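Local coordinates for protein putative methylthioribose-1-phosphate isomerase (Pyrococcus horikoshii OT3, PDB 6A34) that probably interconverts 5-methylthioribose 1-phosphate and 5-methylthioribulose 1-phosphate, an aldose-ketose isomerisation step of methionine salvage, at residues E142-N147 with A173-G178; T201-Q206 with N257-Y262; A241-A246 with F276-L281; K292-E297 with F323-H328. All coordinates share one frame; numbering follows the deposited sequence.

Contact 1: residues E142-N147 with A173-G178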
loop_
_atom_site.group_PDB
_atom_site.type_symbol
_atom_site.label_atom_id
_atom_site.label_comp_id
_atom_site.label_asym_id
_atom_site.label_seq_id
_atom_site.Cartn_x
_atom_site.Cartn_y
_atom_site.Cartn_z
ATOM N N GLU A 142 15.184 -28.520 13.005
ATOM C CA GLU A 142 14.917 -27.674 14.166
ATOM C C GLU A 142 13.971 -26.531 13.767
ATOM O O GLU A 142 13.130 -26.125 14.554
ATOM C CB GLU A 142 16.211 -27.076 14.740
ATOM C CG GLU A 142 16.891 -27.996 15.748
ATOM C CD GLU A 142 18.387 -27.779 15.936
ATOM O OE1 GLU A 142 18.874 -26.666 15.639
ATOM O OE2 GLU A 142 19.072 -28.736 16.366
ATOM N N ASP A 143 14.167 -25.978 12.567
ATOM C CA ASP A 143 13.326 -24.904 12.121
ATOM C C ASP A 143 11.911 -25.446 11.963
ATOM O O ASP A 143 10.946 -24.870 12.484
ATOM C CB ASP A 143 13.783 -24.268 10.817
ATOM C CG ASP A 143 12.948 -23.041 10.509
ATOM O OD1 ASP A 143 13.034 -22.074 11.296
ATOM O OD2 ASP A 143 12.181 -23.094 9.535
ATOM N N VAL A 144 11.816 -26.623 11.350
ATOM C CA VAL A 144 10.530 -27.202 11.055
ATOM C C VAL A 144 9.826 -27.539 12.364
ATOM O O VAL A 144 8.609 -27.337 12.454
ATOM C CB VAL A 144 10.601 -28.404 10.095
ATOM C CG1 VAL A 144 9.223 -29.018 9.848
ATOM C CG2 VAL A 144 11.209 -28.009 8.762
ATOM N N GLU A 145 10.569 -27.986 13.382
ATOM C CA GLU A 145 9.869 -28.408 14.595
ATOM C C GLU A 145 9.527 -27.189 15.463
ATOM O O GLU A 145 8.520 -27.192 16.143
ATOM C CB GLU A 145 10.534 -29.599 15.290
ATOM C CG GLU A 145 11.995 -29.482 15.629
ATOM C CD GLU A 145 12.698 -30.829 15.814
ATOM O OE1 GLU A 145 13.781 -30.843 16.420
ATOM O OE2 GLU A 145 12.186 -31.855 15.319
ATOM N N ALA A 146 10.297 -26.115 15.353
ATOM C CA ALA A 146 9.955 -24.855 16.010
ATOM C C ALA A 146 8.634 -24.355 15.422
ATOM O O ALA A 146 7.753 -23.927 16.135
ATOM C CB ALA A 146 11.063 -23.851 15.831
ATOM N N ASN A 147 8.487 -24.479 14.105
ATOM C CA ASN A 147 7.319 -23.988 13.399
ATOM C C ASN A 147 6.097 -24.822 13.781
ATOM O O ASN A 147 5.000 -24.270 13.971
ATOM C CB ASN A 147 7.549 -23.939 11.890
ATOM C CG ASN A 147 8.615 -22.933 11.534
ATOM O OD1 ASN A 147 8.893 -22.022 12.321
ATOM N ND2 ASN A 147 9.192 -23.078 10.352
ATOM N N ALA A 173 9.080 -18.634 3.808
ATOM C CA ALA A 173 10.006 -17.798 4.631
ATOM C C ALA A 173 10.797 -18.652 5.642
ATOM O O ALA A 173 11.578 -18.132 6.445
ATOM C CB ALA A 173 9.214 -16.731 5.365
ATOM N N THR A 174 10.545 -19.959 5.635
ATOM C CA THR A 174 11.151 -20.898 6.539
ATOM C C THR A 174 11.537 -22.163 5.759
ATOM O O THR A 174 11.354 -22.244 4.536
ATOM C CB THR A 174 10.159 -21.224 7.658
ATOM O OG1 THR A 174 9.050 -21.927 7.096
ATOM C CG2 THR A 174 9.660 -19.973 8.345
ATOM N N VAL A 175 12.023 -23.162 6.497
ATOM C CA VAL A 175 12.331 -24.455 5.944
ATOM C C VAL A 175 11.013 -25.135 5.607
ATOM O O VAL A 175 10.897 -25.702 4.529
ATOM C CB VAL A 175 13.197 -25.294 6.890
ATOM C CG1 VAL A 175 13.450 -26.686 6.336
ATOM C CG2 VAL A 175 14.485 -24.578 7.204
ATOM N N HIS A 176 10.026 -25.035 6.504
ATOM C CA HIS A 176 8.689 -25.598 6.217
ATOM C C HIS A 176 7.630 -24.966 7.143
ATOM O O HIS A 176 7.914 -24.681 8.277
ATOM C CB HIS A 176 8.754 -27.152 6.291
ATOM C CG HIS A 176 7.895 -27.871 5.296
ATOM N ND1 HIS A 176 7.403 -29.152 5.543
ATOM C CD2 HIS A 176 7.401 -27.486 4.078
ATOM C CE1 HIS A 176 6.644 -29.524 4.512
ATOM N NE2 HIS A 176 6.631 -28.511 3.586
ATOM N N LEU A 177 6.428 -24.727 6.596
ATOM C CA LEU A 177 5.172 -24.439 7.324
ATOM C C LEU A 177 4.980 -22.935 7.589
ATOM O O LEU A 177 3.840 -22.400 7.447
ATOM C CB LEU A 177 5.128 -25.221 8.643
ATOM C CG LEU A 177 5.255 -26.736 8.525
ATOM C CD1 LEU A 177 5.161 -27.375 9.899
ATOM C CD2 LEU A 177 4.194 -27.301 7.602
ATOM N N GLY A 178 6.050 -22.267 8.031
ATOM C CA GLY A 178 5.996 -20.846 8.342
ATOM C C GLY A 178 5.870 -20.602 9.825
ATOM O O GLY A 178 5.752 -21.541 10.585
#

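Contact 2: residues T201-Q206 with N257-Y262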
loop_
_atom_site.group_PDB
_atom_site.type_symbol
_atom_site.label_atom_id
_atom_site.label_comp_id
_atom_site.label_asym_id
_atom_site.label_seq_id
_atom_site.Cartn_x
_atom_site.Cartn_y
_atom_site.Cartn_z
ATOM N N THR A 201 1.359 -5.864 0.882
ATOM C CA THR A 201 2.614 -5.474 1.551
ATOM C C THR A 201 3.632 -4.830 0.595
ATOM O O THR A 201 4.716 -5.382 0.301
ATOM C CB THR A 201 3.238 -6.654 2.304
ATOM O OG1 THR A 201 2.202 -7.392 2.956
ATOM C CG2 THR A 201 4.226 -6.187 3.351
ATOM N N ARG A 202 3.290 -3.623 0.148
ATOM C CA ARG A 202 4.191 -2.753 -0.568
ATOM C C ARG A 202 5.315 -2.344 0.380
ATOM O O ARG A 202 5.113 -2.331 1.590
ATOM C CB ARG A 202 3.460 -1.501 -1.081
ATOM C CG ARG A 202 2.731 -1.684 -2.407
ATOM C CD ARG A 202 3.658 -1.795 -3.608
ATOM N NE ARG A 202 4.295 -0.536 -3.941
ATOM C CZ ARG A 202 5.291 -0.405 -4.803
ATOM N NH1 ARG A 202 5.892 -1.483 -5.290
ATOM N NH2 ARG A 202 5.672 0.812 -5.153
ATOM N N PRO A 203 6.488 -2.010 -0.169
ATOM C CA PRO A 203 6.748 -1.992 -1.602
ATOM C C PRO A 203 7.109 -3.338 -2.252
ATOM O O PRO A 203 6.976 -3.482 -3.472
ATOM C CB PRO A 203 7.976 -1.086 -1.768
ATOM C CG PRO A 203 8.600 -1.019 -0.392
ATOM C CD PRO A 203 7.413 -1.119 0.531
ATOM N N VAL A 204 7.600 -4.310 -1.471
ATOM C CA VAL A 204 8.223 -5.505 -2.052
ATOM C C VAL A 204 7.142 -6.513 -2.509
ATOM O O VAL A 204 7.423 -7.316 -3.358
ATOM C CB VAL A 204 9.282 -6.103 -1.085
ATOM C CG1 VAL A 204 9.915 -7.381 -1.618
ATOM C CG2 VAL A 204 10.401 -5.113 -0.780
ATOM N N LEU A 205 5.934 -6.453 -1.937
ATOM C CA LEU A 205 4.697 -7.193 -2.361
ATOM C C LEU A 205 4.771 -8.696 -2.074
ATOM O O LEU A 205 4.177 -9.510 -2.793
ATOM C CB LEU A 205 4.375 -6.938 -3.844
ATOM C CG LEU A 205 3.934 -5.507 -4.145
ATOM C CD1 LEU A 205 4.196 -5.174 -5.603
ATOM C CD2 LEU A 205 2.464 -5.281 -3.789
ATOM N N GLN A 206 5.410 -9.046 -0.962
ATOM C CA GLN A 206 5.560 -10.434 -0.564
ATOM C C GLN A 206 4.218 -11.013 -0.135
ATOM O O GLN A 206 4.064 -12.212 -0.198
ATOM C CB GLN A 206 6.637 -10.588 0.513
ATOM C CG GLN A 206 8.016 -10.243 -0.033
ATOM C CD GLN A 206 9.163 -10.681 0.841
ATOM O OE1 GLN A 206 9.089 -10.659 2.070
ATOM N NE2 GLN A 206 10.249 -11.071 0.202
ATOM N N ASN A 257 9.276 -5.370 12.301
ATOM C CA ASN A 257 8.674 -6.259 11.294
ATOM C C ASN A 257 8.499 -5.419 10.027
ATOM O O ASN A 257 8.696 -4.202 10.093
ATOM C CB ASN A 257 7.388 -6.926 11.795
ATOM C CG ASN A 257 6.980 -8.120 10.955
ATOM O OD1 ASN A 257 7.796 -9.011 10.713
ATOM N ND2 ASN A 257 5.751 -8.111 10.445
ATOM N N LYS A 258 8.166 -6.081 8.905
ATOM C CA LYS A 258 8.005 -5.432 7.634
ATOM C C LYS A 258 7.129 -4.199 7.812
ATOM O O LYS A 258 6.061 -4.254 8.495
ATOM C CB LYS A 258 7.334 -6.314 6.573
ATOM C CG LYS A 258 7.810 -6.050 5.147
ATOM C CD LYS A 258 9.319 -6.280 4.954
ATOM C CE LYS A 258 9.733 -6.617 3.535
ATOM N NZ LYS A 258 11.170 -6.309 3.288
ATOM N N ILE A 259 7.527 -3.157 7.083
ATOM C CA ILE A 259 6.871 -1.866 7.074
ATOM C C ILE A 259 5.360 -2.048 6.886
ATOM O O ILE A 259 4.873 -2.819 6.035
ATOM C CB ILE A 259 7.487 -0.960 5.998
ATOM C CG1 ILE A 259 7.037 0.490 6.148
ATOM C CG2 ILE A 259 7.188 -1.499 4.608
ATOM C CD1 ILE A 259 7.663 1.206 7.321
ATOM N N GLY A 260 4.610 -1.374 7.752
ATOM C CA GLY A 260 3.156 -1.513 7.790
ATOM C C GLY A 260 2.644 -2.205 9.040
ATOM O O GLY A 260 1.476 -2.100 9.349
ATOM N N THR A 261 3.516 -2.926 9.744
ATOM C CA THR A 261 3.139 -3.683 10.934
ATOM C C THR A 261 2.659 -2.719 12.018
ATOM O O THR A 261 1.623 -2.946 12.642
ATOM C CB THR A 261 4.283 -4.592 11.406
ATOM O OG1 THR A 261 4.575 -5.519 10.363
ATOM C CG2 THR A 261 3.926 -5.367 12.648
ATOM N N TYR A 262 3.416 -1.631 12.210
ATOM C CA TYR A 262 3.093 -0.606 13.185
ATOM C C TYR A 262 1.716 -0.025 12.881
ATOM O O TYR A 262 0.923 0.168 13.791
ATOM C CB TYR A 262 4.184 0.472 13.279
ATOM C CG TYR A 262 3.791 1.647 14.137
ATOM C CD1 TYR A 262 3.483 1.477 15.472
ATOM C CD2 TYR A 262 3.700 2.929 13.612
ATOM C CE1 TYR A 262 3.076 2.541 16.268
ATOM C CE2 TYR A 262 3.304 4.002 14.393
ATOM C CZ TYR A 262 2.985 3.816 15.726
ATOM O OH TYR A 262 2.616 4.877 16.508
#

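Contact 3: residues A241-A246 with F276-L281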
loop_
_atom_site.group_PDB
_atom_site.type_symbol
_atom_site.label_atom_id
_atom_site.label_comp_id
_atom_site.label_asym_id
_atom_site.label_seq_id
_atom_site.Cartn_x
_atom_site.Cartn_y
_atom_site.Cartn_z
ATOM N N ALA A 241 -8.987 -11.239 14.489
ATOM C CA ALA A 241 -7.663 -11.090 15.068
ATOM C C ALA A 241 -6.637 -10.880 13.958
ATOM O O ALA A 241 -6.887 -11.200 12.798
ATOM C CB ALA A 241 -7.317 -12.297 15.900
ATOM N N ILE A 242 -5.488 -10.319 14.339
ATOM C CA ILE A 242 -4.398 -10.015 13.435
ATOM C C ILE A 242 -3.152 -10.760 13.933
ATOM O O ILE A 242 -2.886 -10.776 15.084
ATOM C CB ILE A 242 -4.169 -8.496 13.384
ATOM C CG1 ILE A 242 -5.367 -7.757 12.794
ATOM C CG2 ILE A 242 -2.893 -8.192 12.648
ATOM C CD1 ILE A 242 -5.431 -6.286 13.158
ATOM N N ILE A 243 -2.423 -11.416 13.038
ATOM C CA ILE A 243 -1.225 -12.097 13.407
ATOM C C ILE A 243 -0.152 -11.690 12.412
ATOM O O ILE A 243 -0.397 -11.662 11.204
ATOM C CB ILE A 243 -1.400 -13.632 13.515
ATOM C CG1 ILE A 243 -0.108 -14.286 14.012
ATOM C CG2 ILE A 243 -1.859 -14.277 12.234
ATOM C CD1 ILE A 243 -0.253 -15.719 14.439
ATOM N N VAL A 244 1.013 -11.346 12.959
ATOM C CA VAL A 244 2.156 -10.975 12.168
ATOM C C VAL A 244 3.380 -11.742 12.657
ATOM O O VAL A 244 3.410 -12.256 13.769
ATOM C CB VAL A 244 2.409 -9.465 12.212
ATOM C CG1 VAL A 244 1.224 -8.697 11.648
ATOM C CG2 VAL A 244 2.777 -9.019 13.613
ATOM N N GLY A 245 4.386 -11.831 11.792
ATOM C CA GLY A 245 5.685 -12.351 12.200
ATOM C C GLY A 245 6.515 -11.248 12.830
ATOM O O GLY A 245 6.007 -10.184 13.117
ATOM N N ALA A 246 7.808 -11.516 13.058
ATOM C CA ALA A 246 8.732 -10.526 13.616
ATOM C C ALA A 246 10.116 -10.743 13.023
ATOM O O ALA A 246 10.599 -11.867 13.028
ATOM C CB ALA A 246 8.775 -10.639 15.117
ATOM N N PHE A 276 -1.305 -10.283 17.541
ATOM C CA PHE A 276 -0.209 -11.168 17.956
ATOM C C PHE A 276 0.966 -11.118 16.987
ATOM O O PHE A 276 0.782 -11.056 15.773
ATOM C CB PHE A 276 -0.679 -12.612 18.014
ATOM C CG PHE A 276 -1.691 -12.912 19.087
ATOM C CD1 PHE A 276 -3.046 -12.736 18.855
ATOM C CD2 PHE A 276 -1.285 -13.420 20.302
ATOM C CE1 PHE A 276 -3.974 -13.043 19.838
ATOM C CE2 PHE A 276 -2.211 -13.725 21.283
ATOM C CZ PHE A 276 -3.556 -13.550 21.045
ATOM N N ALA A 277 2.163 -11.206 17.555
ATOM C CA ALA A 277 3.385 -11.535 16.864
ATOM C C ALA A 277 3.684 -13.013 17.128
ATOM O O ALA A 277 3.388 -13.518 18.214
ATOM C CB ALA A 277 4.520 -10.668 17.380
ATOM N N VAL A 278 4.265 -13.689 16.140
ATOM C CA VAL A 278 4.683 -15.060 16.252
ATOM C C VAL A 278 6.113 -15.130 15.720
ATOM O O VAL A 278 6.387 -14.617 14.611
ATOM C CB VAL A 278 3.733 -16.026 15.510
ATOM C CG1 VAL A 278 3.435 -15.596 14.080
ATOM C CG2 VAL A 278 4.257 -17.460 15.519
ATOM N N ALA A 279 7.017 -15.708 16.526
ATOM C CA ALA A 279 8.418 -15.936 16.161
ATOM C C ALA A 279 9.061 -16.957 17.092
ATOM O O ALA A 279 8.609 -17.112 18.226
ATOM C CB ALA A 279 9.174 -14.660 16.228
ATOM N N PRO A 280 10.137 -17.654 16.650
ATOM C CA PRO A 280 10.895 -18.553 17.521
ATOM C C PRO A 280 11.754 -17.757 18.505
ATOM O O PRO A 280 12.012 -16.582 18.254
ATOM C CB PRO A 280 11.747 -19.374 16.540
ATOM C CG PRO A 280 11.938 -18.464 15.349
ATOM C CD PRO A 280 10.718 -17.565 15.301
ATOM N N LEU A 281 12.172 -18.401 19.606
ATOM C CA LEU A 281 13.034 -17.797 20.654
ATOM C C LEU A 281 14.284 -17.118 20.067
ATOM O O LEU A 281 14.713 -16.086 20.566
ATOM C CB LEU A 281 13.429 -18.860 21.682
ATOM C CG LEU A 281 12.747 -18.730 23.045
ATOM C CD1 LEU A 281 11.241 -18.639 22.902
ATOM C CD2 LEU A 281 13.130 -19.885 23.952
HETATM O O HOH W 1 8.067 -14.662 12.433
#

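Contact 4: residues K292-E297 with F323-H328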
loop_
_atom_site.group_PDB
_atom_site.type_symbol
_atom_site.label_atom_id
_atom_site.label_comp_id
_atom_site.label_asym_id
_atom_site.label_seq_id
_atom_site.Cartn_x
_atom_site.Cartn_y
_atom_site.Cartn_z
ATOM N N LYS A 292 13.745 1.527 20.345
ATOM C CA LYS A 292 14.546 2.708 19.895
ATOM C C LYS A 292 16.013 2.321 19.604
ATOM O O LYS A 292 16.720 3.078 18.927
ATOM C CB LYS A 292 14.441 3.883 20.875
ATOM C CG LYS A 292 14.510 3.527 22.355
ATOM C CD LYS A 292 15.190 4.563 23.232
ATOM C CE LYS A 292 16.645 4.776 22.850
ATOM N NZ LYS A 292 17.514 4.888 24.041
ATOM N N ASP A 293 16.438 1.131 20.049
ATOM C CA ASP A 293 17.803 0.593 19.811
ATOM C C ASP A 293 17.872 -0.247 18.523
ATOM O O ASP A 293 18.943 -0.701 18.157
ATOM C CB ASP A 293 18.289 -0.267 20.993
ATOM C CG ASP A 293 18.140 0.394 22.358
ATOM O OD1 ASP A 293 18.432 1.634 22.453
ATOM O OD2 ASP A 293 17.714 -0.322 23.326
ATOM N N ILE A 294 16.732 -0.513 17.871
ATOM C CA ILE A 294 16.745 -1.233 16.600
ATOM C C ILE A 294 17.088 -0.240 15.499
ATOM O O ILE A 294 16.409 0.773 15.350
ATOM C CB ILE A 294 15.405 -1.936 16.325
ATOM C CG1 ILE A 294 15.000 -2.852 17.480
ATOM C CG2 ILE A 294 15.472 -2.699 15.011
ATOM C CD1 ILE A 294 13.543 -3.240 17.449
ATOM N N PRO A 295 18.196 -0.448 14.751
ATOM C CA PRO A 295 18.578 0.481 13.686
ATOM C C PRO A 295 17.664 0.290 12.468
ATOM O O PRO A 295 17.402 -0.852 12.113
ATOM C CB PRO A 295 20.023 0.074 13.354
ATOM C CG PRO A 295 20.083 -1.406 13.714
ATOM C CD PRO A 295 19.145 -1.574 14.896
ATOM N N ILE A 296 17.221 1.394 11.847
ATOM C CA ILE A 296 16.275 1.347 10.718
ATOM C C ILE A 296 17.049 1.252 9.399
ATOM O O ILE A 296 17.821 2.128 9.052
ATOM C CB ILE A 296 15.301 2.547 10.707
ATOM C CG1 ILE A 296 14.636 2.815 12.066
ATOM C CG2 ILE A 296 14.253 2.320 9.632
ATOM C CD1 ILE A 296 13.762 1.667 12.593
ATOM N N GLU A 297 16.805 0.163 8.680
ATOM C CA GLU A 297 17.305 -0.076 7.358
ATOM C C GLU A 297 16.389 0.573 6.294
ATOM O O GLU A 297 15.177 0.406 6.286
ATOM C CB GLU A 297 17.373 -1.591 7.185
ATOM C CG GLU A 297 18.138 -2.051 5.950
ATOM C CD GLU A 297 17.957 -3.529 5.679
ATOM O OE1 GLU A 297 17.736 -4.280 6.664
ATOM O OE2 GLU A 297 18.016 -3.922 4.500
ATOM N N PHE A 323 11.580 -1.854 7.446
ATOM C CA PHE A 323 10.967 -2.325 8.704
ATOM C C PHE A 323 10.434 -1.119 9.468
ATOM O O PHE A 323 10.944 -0.031 9.332
ATOM C CB PHE A 323 12.004 -3.070 9.557
ATOM C CG PHE A 323 12.546 -4.256 8.810
ATOM C CD1 PHE A 323 11.739 -5.359 8.558
ATOM C CD2 PHE A 323 13.814 -4.227 8.240
ATOM C CE1 PHE A 323 12.205 -6.427 7.800
ATOM C CE2 PHE A 323 14.276 -5.295 7.482
ATOM C CZ PHE A 323 13.474 -6.390 7.264
ATOM N N ASP A 324 9.379 -1.323 10.239
ATOM C CA ASP A 324 9.053 -0.413 11.286
ATOM C C ASP A 324 9.177 -1.146 12.634
ATOM O O ASP A 324 9.483 -2.353 12.695
ATOM C CB ASP A 324 7.711 0.263 11.031
ATOM C CG ASP A 324 6.491 -0.626 10.864
ATOM O OD1 ASP A 324 6.497 -1.751 11.419
ATOM O OD2 ASP A 324 5.515 -0.153 10.220
ATOM N N VAL A 325 8.972 -0.386 13.706
ATOM C CA VAL A 325 9.055 -0.875 15.059
ATOM C C VAL A 325 7.724 -0.608 15.757
ATOM O O VAL A 325 7.238 0.490 15.750
ATOM C CB VAL A 325 10.229 -0.239 15.839
ATOM C CG1 VAL A 325 10.258 -0.726 17.266
ATOM C CG2 VAL A 325 11.557 -0.553 15.175
ATOM N N THR A 326 7.165 -1.659 16.353
ATOM C CA THR A 326 5.901 -1.637 17.003
ATOM C C THR A 326 6.134 -1.694 18.513
ATOM O O THR A 326 6.750 -2.667 18.978
ATOM C CB THR A 326 5.070 -2.842 16.521
ATOM O OG1 THR A 326 4.783 -2.677 15.121
ATOM C CG2 THR A 326 3.802 -3.017 17.335
ATOM N N PRO A 327 5.707 -0.667 19.299
ATOM C CA PRO A 327 5.801 -0.702 20.761
ATOM C C PRO A 327 4.994 -1.878 21.355
ATOM O O PRO A 327 3.896 -2.208 20.839
ATOM C CB PRO A 327 5.232 0.662 21.216
ATOM C CG PRO A 327 5.406 1.582 19.995
ATOM C CD PRO A 327 5.182 0.631 18.829
ATOM N N HIS A 328 5.531 -2.489 22.431
ATOM C CA HIS A 328 5.016 -3.743 23.006
ATOM C C HIS A 328 3.566 -3.620 23.474
ATOM O O HIS A 328 2.871 -4.597 23.461
ATOM C CB HIS A 328 5.902 -4.262 24.144
ATOM C CG HIS A 328 6.028 -3.313 25.283
ATOM N ND1 HIS A 328 5.074 -3.242 26.304
ATOM C CD2 HIS A 328 6.975 -2.392 25.553
ATOM C CE1 HIS A 328 5.434 -2.282 27.148
ATOM N NE2 HIS A 328 6.605 -1.744 26.700
#

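Contact 1: residues E142-N147 with A173-G178
Asn-147, Val-144 and Asp-143 of helix 125-157 meet the loop 173-178 with one turn of the helix, and Asn-147 gives up the most surface. Its CG stands anti to the carbonyl carbon (chi1 -65°), which carries the amide to the loop, where Asn-147 ND2 donates to His-176 O at 2.9 Å. Asparagine suits this place because the same nitrogen also makes a weak bond to Asp-143 OD2, one turn back, and so ties the two polar side chains together. Asn-147 CB also lies 3.3 Å from Gly-178 O.

Val-144 supplies the apolar part. Its CG2 sits 3.6 Å from Val-175 CG1 and equally close to His-176 CB, crossing Val-175 at about a right angle and lying alongside His-176. The imidazole itself leads away from the helix, and its NE2 bonds to Leu-13 O.

Asp-143 has CG anti to the backbone N, which swings OD2 to the loop. Asp-143 OD2 accepts from Val-175 N at 3.0 Å, nearly straight (165°) but on the anti side of the carboxylate and out of its plane. A short acidic side chain thus gives this N-H an acceptor in a loop with no regular strand, while Val-175 CG2 packs on Asp-143 CB at 3.7 Å.

Polar side chains on one helix face thus hold the irregular loop between strand 161-165 and helix 180-189, in the Rossmann-like domain of this family, near Gly-58 of the predicted substrate site.

Contact 2: residues T201-Q206 with N257-Y262
Lys-258 and Thr-201 touch at the predicted substrate site of this Rossmann-like fold, where the loop after strand 193-199 faces the end of strand 255-258. The first shell is wholly van der Waals. Thr-201 CG2 lies 4.0 Å from Lys-258 CG, methyl against the aliphatic root of the lysine. From there the chain, bent at chi2 (60°), runs on past Val-204, whose CG2 is 4.3 Å from Lys-258 NZ. Gln-206 OE1 comes no nearer than 4.3 Å to Lys-258 CE. A long, flexible lysine suits this place: its methylenes pack while its ammonium can reach the predicted substrate site, where it lies near the like-charged Arg-299.

Beside it, Ile-259 sends CG2 to the other part of the loop, 3.8 Å from Arg-202 O and 4.1 Å from Pro-203 CD, the isoleucine and proline side chains crossing at about a right angle. The cis peptide before Pro-203 bends the loop here.

Farther out, Thr-201 OG1 is bonded to Asp-199 O and to the backbone N of Cys-167, the predicted transition-state stabiliser. Arg-202 forms a salt bridge with Glu-200 of the second subunit, so the dimer interface backs this loop.

On the opposite segment a type II turn from Lys-258 to Thr-261 leads into helix 261-270, with Gly-260 as N-cap at a positive phi. Lys-258 O is gripped twice by Thr-261, by its N at 3.1 Å and, in the carbonyl plane, by its OG1 at 2.7 Å.

Contact 3: residues A241-A246 with F276-L281
The backbones of strands 241-244 and 275-278 run parallel and are joined by three hydrogen bonds, in which Ile-242, Val-244, Phe-276 and Val-278 take part. Phe-276 N donates to Ile-242 O at 3.0 Å. In return Val-244 N donates to Phe-276 O at 2.8 Å, and both bonds are nearly straight. Val-278 N reaches Val-244 O at 2.9 Å in a more bent bond, 141°. The short axes approach to 4.7 Å and diverge by 29°, consistent with the twist of a parallel sheet.

Weaker CA-H...O contacts fill in between: the CA atoms of Ile-243, Ala-277 and Gly-245 point at Phe-276 O, Val-244 O and Val-278 O respectively.

Farther along, one water accepts from Ala-246 N and donates to Val-278 O at 2.8 Å, bridging two groups that do not bond directly.

Apolar packing divides by face. On that of Ile-243 and Phe-276, the isoleucine has CG1 anti to the backbone N (chi1 -176°), which brings its CD1 to 3.7 Å from Val-278 CG1, the two side chains crossing aslant; Val-180 of helix 180-189 packs against both. The Phe-276 ring has Ile-242 O at its edge, and Ile-335 and Leu-158 touch its side chain. Val-244 and Ala-277 occupy the other face, both against Phe-255. Ala-246 CB and Ala-279 CB meet at 4.2 Å.

Bonded main chains and branched aliphatic side chains make this a buried centre of the Rossmann-like sheet. Direct pairing gives way to a water-mediated link close to the predicted proton donor Asp-247.

Contact 4: residues K292-E297 with F323-H328
Val-325 meets two isoleucines of the loop 292-297, Ile-294 and Ile-296, from the edge strand 323-326. Its CB points to the loop and splits into two methyls. Val-325 CG1 touches Ile-294 CD1 at 4.1 Å. CG2 of Val-325 does more, with Ile-294 CD1 at 4.0 Å and Ile-296 CD1 at 4.1 Å. The valine thus sets its fork against the ends of two longer chains, both crossing it at a slant. The residue types fit: a beta-branched valine is at home in a strand, and the isoleucines are long enough to reach it from a loop that forms no hydrogen bond to 323-328, though Glu-297 pairs through its backbone with Ala-322, just before the strand.

Two residues back, Phe-323 continues the row. Ile-296 CG2 lies 4.1 Å from Phe-323 O, while Glu-297, extended beyond CG, runs alongside the ring and brings OE1 to 3.7 Å from Phe-323 CE2. That oxygen lies at the ring edge, in its plane, and the carboxylate is turned 60° to the ring, an approach probably favoured by the slightly positive C-H rim. Glu-297 OE2 forms a salt bridge with Arg-299.

Phe-323 also touches Lys-258 and the predicted proton donor Asp-247, so this patch borders the predicted active site. Strand 323-326 lies antiparallel to 255-258 in the smaller mixed sheet, with helix 261-270 meeting Asp-324 and Thr-326, and Phe-232 of the second subunit packing on Ile-296 and Asp-324.

Contacts 1 and 3 are buried and untouched by the second subunit, contact 2 is partly buried and contact 4 lies at the surface; the last two both reach the dimer partner. Contact 3 relies on main-chain pairing within the large sheet, whereas contact 1 uses polar side chains to hold an irregular loop. Contacts 2 and 4 have no hydrogen bonds between their own segments and rest on packing. They are joined to each other through neighbouring strands 255-258 and 323-326, where Asp-324 takes the N-H of Gly-260. Contact 2 also touches contact 3, with Thr-261 against Val-244, so sheet core, predicted substrate site and dimer-facing edge are continuous.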